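Local coordinates for protein putative (Helicobacter pylori, PDB 4O8S) that belongs to the nucleotidyltransferase superfamily and probably transfers nucleotidyl groups, like the related AbiEii toxins of type IV toxin-antitoxin systems, at residues Leu172-Ser176 with Leu209-Gln214; Phe164-Ser170 with Ile216-Glu221. All coordinates share one frame; numbering follows the deposited sequence.

Interaction 1: residues Leu172-Ser176 with Leu209-Gln214; sequences LKDFS and LGVMAQ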
loop_
_atom_site.group_PDB
_atom_site.type_symbol
_atom_site.label_atom_id
_atom_site.label_comp_id
_atom_site.label_asym_id
_atom_site.label_seq_id
_atom_site.Cartn_x
_atom_site.Cartn_y
_atom_site.Cartn_z
ATOM N N LEU A 172 6.446 -15.307 3.263
ATOM C CA LEU A 172 5.807 -14.695 4.426
ATOM C C LEU A 172 6.175 -15.476 5.681
ATOM O O LEU A 172 6.476 -14.880 6.717
ATOM C CB LEU A 172 4.292 -14.676 4.261
ATOM C CG LEU A 172 3.506 -14.047 5.415
ATOM C CD1 LEU A 172 3.681 -12.533 5.431
ATOM C CD2 LEU A 172 2.035 -14.427 5.318
ATOM N N LYS A 173 6.160 -16.806 5.561
ATOM C CA LYS A 173 6.573 -17.719 6.626
ATOM C C LYS A 173 8.020 -17.463 7.025
ATOM O O LYS A 173 8.336 -17.353 8.213
ATOM C CB LYS A 173 6.392 -19.173 6.170
ATOM C CG LYS A 173 6.646 -20.228 7.243
ATOM C CD LYS A 173 6.346 -21.635 6.722
ATOM C CE LYS A 173 6.762 -22.704 7.734
ATOM N NZ LYS A 173 6.396 -24.093 7.308
ATOM N N ASP A 174 8.893 -17.349 6.025
ATOM C CA ASP A 174 10.307 -17.070 6.248
ATOM C C ASP A 174 10.477 -15.750 7.007
ATOM O O ASP A 174 11.246 -15.658 7.966
ATOM C CB ASP A 174 11.023 -17.006 4.898
ATOM C CG ASP A 174 12.494 -17.392 4.983
ATOM O OD1 ASP A 174 13.162 -17.072 5.997
ATOM O OD2 ASP A 174 12.985 -18.011 4.012
ATOM N N PHE A 175 9.733 -14.735 6.575
ATOM C CA PHE A 175 9.800 -13.404 7.176
ATOM C C PHE A 175 9.335 -13.398 8.631
ATOM O O PHE A 175 9.852 -12.638 9.445
ATOM C CB PHE A 175 8.935 -12.432 6.357
ATOM C CG PHE A 175 8.618 -11.131 7.063
ATOM C CD1 PHE A 175 9.610 -10.181 7.289
ATOM C CD2 PHE A 175 7.311 -10.844 7.467
ATOM C CE1 PHE A 175 9.317 -8.962 7.927
ATOM C CE2 PHE A 175 6.997 -9.625 8.105
ATOM C CZ PHE A 175 8.010 -8.684 8.339
ATOM N N SER A 176 8.349 -14.234 8.950
ATOM C CA SER A 176 7.664 -14.137 10.239
ATOM C C SER A 176 7.977 -15.283 11.211
ATOM O O SER A 176 7.308 -15.424 12.237
ATOM C CB SER A 176 6.152 -14.054 10.017
ATOM O OG SER A 176 5.663 -15.237 9.405
ATOM N N LEU A 209 0.908 -13.232 13.092
ATOM C CA LEU A 209 1.369 -13.356 11.703
ATOM C C LEU A 209 2.213 -14.605 11.471
ATOM O O LEU A 209 2.014 -15.310 10.475
ATOM C CB LEU A 209 2.146 -12.114 11.228
ATOM C CG LEU A 209 2.748 -12.307 9.821
ATOM C CD1 LEU A 209 1.641 -12.564 8.792
ATOM C CD2 LEU A 209 3.652 -11.139 9.393
ATOM N N GLY A 210 3.163 -14.872 12.366
ATOM C CA GLY A 210 4.006 -16.052 12.232
ATOM C C GLY A 210 3.187 -17.328 12.124
ATOM O O GLY A 210 3.448 -18.203 11.274
ATOM N N VAL A 211 2.164 -17.424 12.967
ATOM C CA VAL A 211 1.309 -18.607 12.973
ATOM C C VAL A 211 0.408 -18.683 11.740
ATOM O O VAL A 211 0.284 -19.753 11.137
ATOM C CB VAL A 211 0.480 -18.689 14.273
ATOM C CG1 VAL A 211 -0.504 -19.845 14.220
ATOM C CG2 VAL A 211 1.416 -18.836 15.467
HETATM N N MSE A 212 -0.221 -17.569 11.359
HETATM C CA MSE A 212 -1.060 -17.548 10.151
HETATM C C MSE A 212 -0.269 -17.937 8.916
HETATM O O MSE A 212 -0.779 -18.637 8.038
HETATM C CB MSE A 212 -1.682 -16.167 9.920
HETATM C CG MSE A 212 -2.733 -15.776 10.954
HETATM SE SE MSE A 212 -3.666 -14.085 10.486
HETATM C CE MSE A 212 -2.145 -12.924 10.654
ATOM N N ALA A 213 0.978 -17.476 8.843
ATOM C CA ALA A 213 1.806 -17.765 7.682
ATOM C C ALA A 213 2.066 -19.264 7.601
ATOM O O ALA A 213 2.138 -19.823 6.509
ATOM C CB ALA A 213 3.100 -16.998 7.751
ATOM N N GLN A 214 2.201 -19.912 8.757
ATOM C CA GLN A 214 2.367 -21.357 8.805
ATOM C C GLN A 214 1.146 -22.038 8.230
ATOM O O GLN A 214 1.266 -22.918 7.373
ATOM C CB GLN A 214 2.560 -21.837 10.246
ATOM C CG GLN A 214 3.875 -21.437 10.875
ATOM C CD GLN A 214 4.211 -22.289 12.085
ATOM O OE1 GLN A 214 3.389 -23.095 12.546
ATOM N NE2 GLN A 214 5.426 -22.127 12.604
HETATM O O HOH W 1 6.011 -18.101 10.445
#

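Interaction 2: residues Phe164-Ser170 with Ile216-Glu221; sequences FNLDLAS and IHKKLE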
loop_
_atom_site.group_PDB
_atom_site.type_symbol
_atom_site.label_atom_id
_atom_site.label_comp_id
_atom_site.label_asym_id
_atom_site.label_seq_id
_atom_site.Cartn_x
_atom_site.Cartn_y
_atom_site.Cartn_z
ATOM N N PHE A 164 -2.645 -15.431 -1.408
ATOM C CA PHE A 164 -1.280 -15.918 -1.309
ATOM C C PHE A 164 -1.144 -17.193 -2.136
ATOM O O PHE A 164 -2.017 -18.058 -2.087
ATOM C CB PHE A 164 -0.922 -16.220 0.144
ATOM C CG PHE A 164 -0.726 -14.997 0.983
ATOM C CD1 PHE A 164 -1.820 -14.270 1.443
ATOM C CD2 PHE A 164 0.552 -14.577 1.317
ATOM C CE1 PHE A 164 -1.652 -13.124 2.214
ATOM C CE2 PHE A 164 0.744 -13.420 2.098
ATOM C CZ PHE A 164 -0.369 -12.695 2.547
ATOM N N ASN A 165 -0.053 -17.321 -2.888
ATOM C CA ASN A 165 0.296 -18.624 -3.451
ATOM C C ASN A 165 1.459 -19.234 -2.661
ATOM O O ASN A 165 1.916 -18.633 -1.674
ATOM C CB ASN A 165 0.614 -18.511 -4.947
ATOM C CG ASN A 165 1.737 -17.523 -5.240
ATOM O OD1 ASN A 165 2.690 -17.375 -4.460
ATOM N ND2 ASN A 165 1.632 -16.843 -6.381
ATOM N N LEU A 166 1.946 -20.402 -3.087
ATOM C CA LEU A 166 3.041 -21.075 -2.378
ATOM C C LEU A 166 4.262 -20.198 -2.200
ATOM O O LEU A 166 4.878 -20.189 -1.133
ATOM C CB LEU A 166 3.453 -22.371 -3.087
ATOM C CG LEU A 166 2.695 -23.631 -2.659
ATOM C CD1 LEU A 166 3.036 -24.822 -3.555
ATOM C CD2 LEU A 166 2.993 -23.946 -1.204
ATOM N N ASP A 167 4.614 -19.459 -3.244
ATOM C CA ASP A 167 5.803 -18.630 -3.195
ATOM C C ASP A 167 5.637 -17.483 -2.198
ATOM O O ASP A 167 6.521 -17.227 -1.379
ATOM C CB ASP A 167 6.145 -18.091 -4.590
ATOM C CG ASP A 167 7.273 -17.061 -4.559
ATOM O OD1 ASP A 167 8.457 -17.479 -4.497
ATOM O OD2 ASP A 167 6.974 -15.833 -4.590
ATOM N N LEU A 168 4.505 -16.788 -2.269
ATOM C CA LEU A 168 4.243 -15.674 -1.353
ATOM C C LEU A 168 4.152 -16.174 0.089
ATOM O O LEU A 168 4.723 -15.564 0.999
ATOM C CB LEU A 168 2.946 -14.955 -1.739
ATOM C CG LEU A 168 2.946 -14.240 -3.089
ATOM C CD1 LEU A 168 1.569 -13.665 -3.373
ATOM C CD2 LEU A 168 4.000 -13.136 -3.108
ATOM N N ALA A 169 3.429 -17.281 0.284
ATOM C CA ALA A 169 3.262 -17.876 1.608
ATOM C C ALA A 169 4.601 -18.313 2.176
ATOM O O ALA A 169 4.892 -18.090 3.363
ATOM C CB ALA A 169 2.306 -19.059 1.557
ATOM N N SER A 170 5.420 -18.929 1.329
ATOM C CA SER A 170 6.717 -19.410 1.784
ATOM C C SER A 170 7.579 -18.252 2.261
ATOM O O SER A 170 8.228 -18.337 3.310
ATOM C CB SER A 170 7.432 -20.195 0.682
ATOM O OG SER A 170 8.715 -20.604 1.131
ATOM N N ILE A 216 -1.359 -20.853 6.318
ATOM C CA ILE A 216 -1.573 -20.555 4.903
ATOM C C ILE A 216 -0.645 -21.429 4.064
ATOM O O ILE A 216 -1.080 -22.090 3.125
ATOM C CB ILE A 216 -1.348 -19.044 4.615
ATOM C CG1 ILE A 216 -2.427 -18.221 5.331
ATOM C CG2 ILE A 216 -1.364 -18.759 3.107
ATOM C CD1 ILE A 216 -2.106 -16.732 5.490
ATOM N N HIS A 217 0.630 -21.454 4.424
ATOM C CA HIS A 217 1.579 -22.280 3.707
ATOM C C HIS A 217 1.209 -23.773 3.773
ATOM O O HIS A 217 1.364 -24.502 2.796
ATOM C CB HIS A 217 2.987 -22.047 4.245
ATOM C CG HIS A 217 4.038 -22.809 3.501
ATOM N ND1 HIS A 217 4.673 -23.911 4.034
ATOM C CD2 HIS A 217 4.552 -22.639 2.259
ATOM C CE1 HIS A 217 5.540 -24.380 3.154
ATOM N NE2 HIS A 217 5.486 -23.630 2.068
ATOM N N LYS A 218 0.699 -24.208 4.921
ATOM C CA LYS A 218 0.329 -25.606 5.134
ATOM C C LYS A 218 -0.855 -25.993 4.272
ATOM O O LYS A 218 -0.828 -27.023 3.591
ATOM C CB LYS A 218 -0.002 -25.848 6.612
ATOM C CG LYS A 218 -0.445 -27.272 6.960
ATOM C CD LYS A 218 -0.707 -27.396 8.470
ATOM C CE LYS A 218 -1.175 -28.798 8.873
ATOM N NZ LYS A 218 -1.465 -28.916 10.343
ATOM N N LYS A 219 -1.905 -25.182 4.318
ATOM C CA LYS A 219 -3.068 -25.408 3.473
ATOM C C LYS A 219 -2.679 -25.550 1.994
ATOM O O LYS A 219 -3.155 -26.464 1.309
ATOM C CB LYS A 219 -4.086 -24.278 3.630
ATOM C CG LYS A 219 -5.246 -24.388 2.651
ATOM C CD LYS A 219 -6.086 -23.106 2.583
ATOM C CE LYS A 219 -6.995 -22.947 3.802
ATOM N NZ LYS A 219 -8.342 -22.368 3.455
ATOM N N LEU A 220 -1.817 -24.648 1.518
ATOM C CA LEU A 220 -1.407 -24.609 0.112
ATOM C C LEU A 220 -0.640 -25.874 -0.281
ATOM O O LEU A 220 -0.788 -26.378 -1.395
ATOM C CB LEU A 220 -0.559 -23.357 -0.173
ATOM C CG LEU A 220 -1.324 -22.017 -0.166
ATOM C CD1 LEU A 220 -0.390 -20.790 -0.149
ATOM C CD2 LEU A 220 -2.271 -21.952 -1.346
ATOM N N GLU A 221 0.184 -26.376 0.639
ATOM C CA GLU A 221 0.873 -27.650 0.449
ATOM C C GLU A 221 -0.114 -28.814 0.355
ATOM O O GLU A 221 -0.080 -29.582 -0.609
ATOM C CB GLU A 221 1.844 -27.900 1.598
ATOM C CG GLU A 221 3.082 -27.042 1.566
ATOM C CD GLU A 221 4.256 -27.764 0.945
ATOM O OE1 GLU A 221 5.086 -28.310 1.707
ATOM O OE2 GLU A 221 4.346 -27.787 -0.305
#

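Interaction 1: residues Leu172-Ser176 with Leu209-Gln214
S176 and G210 meet where two antiparallel helices come close, their axes 8.4 Å apart and their N-to-C directions at 152°. The side of the second helix is small at this point: G210 presents bare backbone and A213 a single methyl, which lets S176 settle directly against the chain, with its carbonyl O 3.4 Å from G210 CA. S176 turns its OG back between its own N and carbonyl carbon (chi1 63°), and from there the hydroxyl donates to L172 O one turn earlier, at 2.8 Å. The oxygen also rests on the A213 methyl and accepts from a water; that same water donates to G210 O at 2.7 Å, so it bridges the serine hydroxyl and the G210 carbonyl, alongside the direct packing.

L209 can be followed outward. Its CB leads to CG, which lies 3.8 Å from S176 CB, and there the side chain forks. CD1 goes to the two methyls of L172, approached obliquely, with L172 CD1 at 3.9 Å. CD2 packs against S176 CB and reaches the edge of the F175 ring, near the ring plane, with CE2 at 3.9 Å. L172, its CG set opposite the backbone N (chi1 -180°), sends CD2 on to A213 CB at 3.7 Å, so that this methyl is shared by L172, S176 and the backbone of K173. On the more exposed side the extended K173 chain passes loosely by Q214.

Other helices close in around the pair: L209 also touches L150 and A157 of helix 147-159, while F175 lies against C137 of helix 126-139 and against L182 and Y186 of helix 179-192. The contact is thus a buried junction of helices, and the chain that links its two segments contains no strand.

Interaction 2: residues Phe164-Ser170 with Ile216-Glu221
The N-terminal end of helix 166-176, with the residues leading into it, packs antiparallel on the C-terminal helix 202-231, with L220 packed on the start of the helix. Its CD1 lies 3.5 Å from N165 C, against the backbone of the cap residue, and also touches A169 CB at 3.6 Å. L166 lies alongside the L220 stem: the two leucines slide past each other in opposite directions, L166 CD2 resting 3.7 Å from L220 CB and extending to the H217 ring.

N165 is the N-cap. Its OD1 accepts from L168 N at 2.9 Å, nearly straight at 172°, fixing the first turn of the helix against which L220 packs. The helices run at 151° to each other, with axes 9.1 Å apart, and the small A169 points toward the second helix; its methyl sits between I216 CG2, H217 CA and L220 CD1, and lies near the plane of the imidazole at its edge.

H217, with CG opposite the backbone N (chi1 -177°), swings its ring along helix 166-176, where CD2 comes 3.9 Å from S170 CA. E221 CG lies over one face of the ring, 3.9 Å above its plane and offset to the rim. At the buried end I216 CG2 touches F164 CB, and the F164 side chain also touches I130 of helix 126-139.

In the fold
Going from the N terminus, the chain runs through the sheets and their intervening helices, then helices 126-139 and 147-159, and reaches F164-S170, where helix 166-176 begins, and then L172-S176 on that helix. It continues through helix 179-192 and turns into helix 202-231, where L209-Q214 closes the loop of interaction 1. I216-E221 follows and closes the longer loop of interaction 2, so interaction 1 is nested inside it, the order expected for two antiparallel helices. The contact centres lie about 10 Å apart along one helix pair and touch, through L172 CD2 and F164 CE2 at 3.6 Å. Together they tie helix 166-176 to the long C-terminal helix, beside helix 126-139.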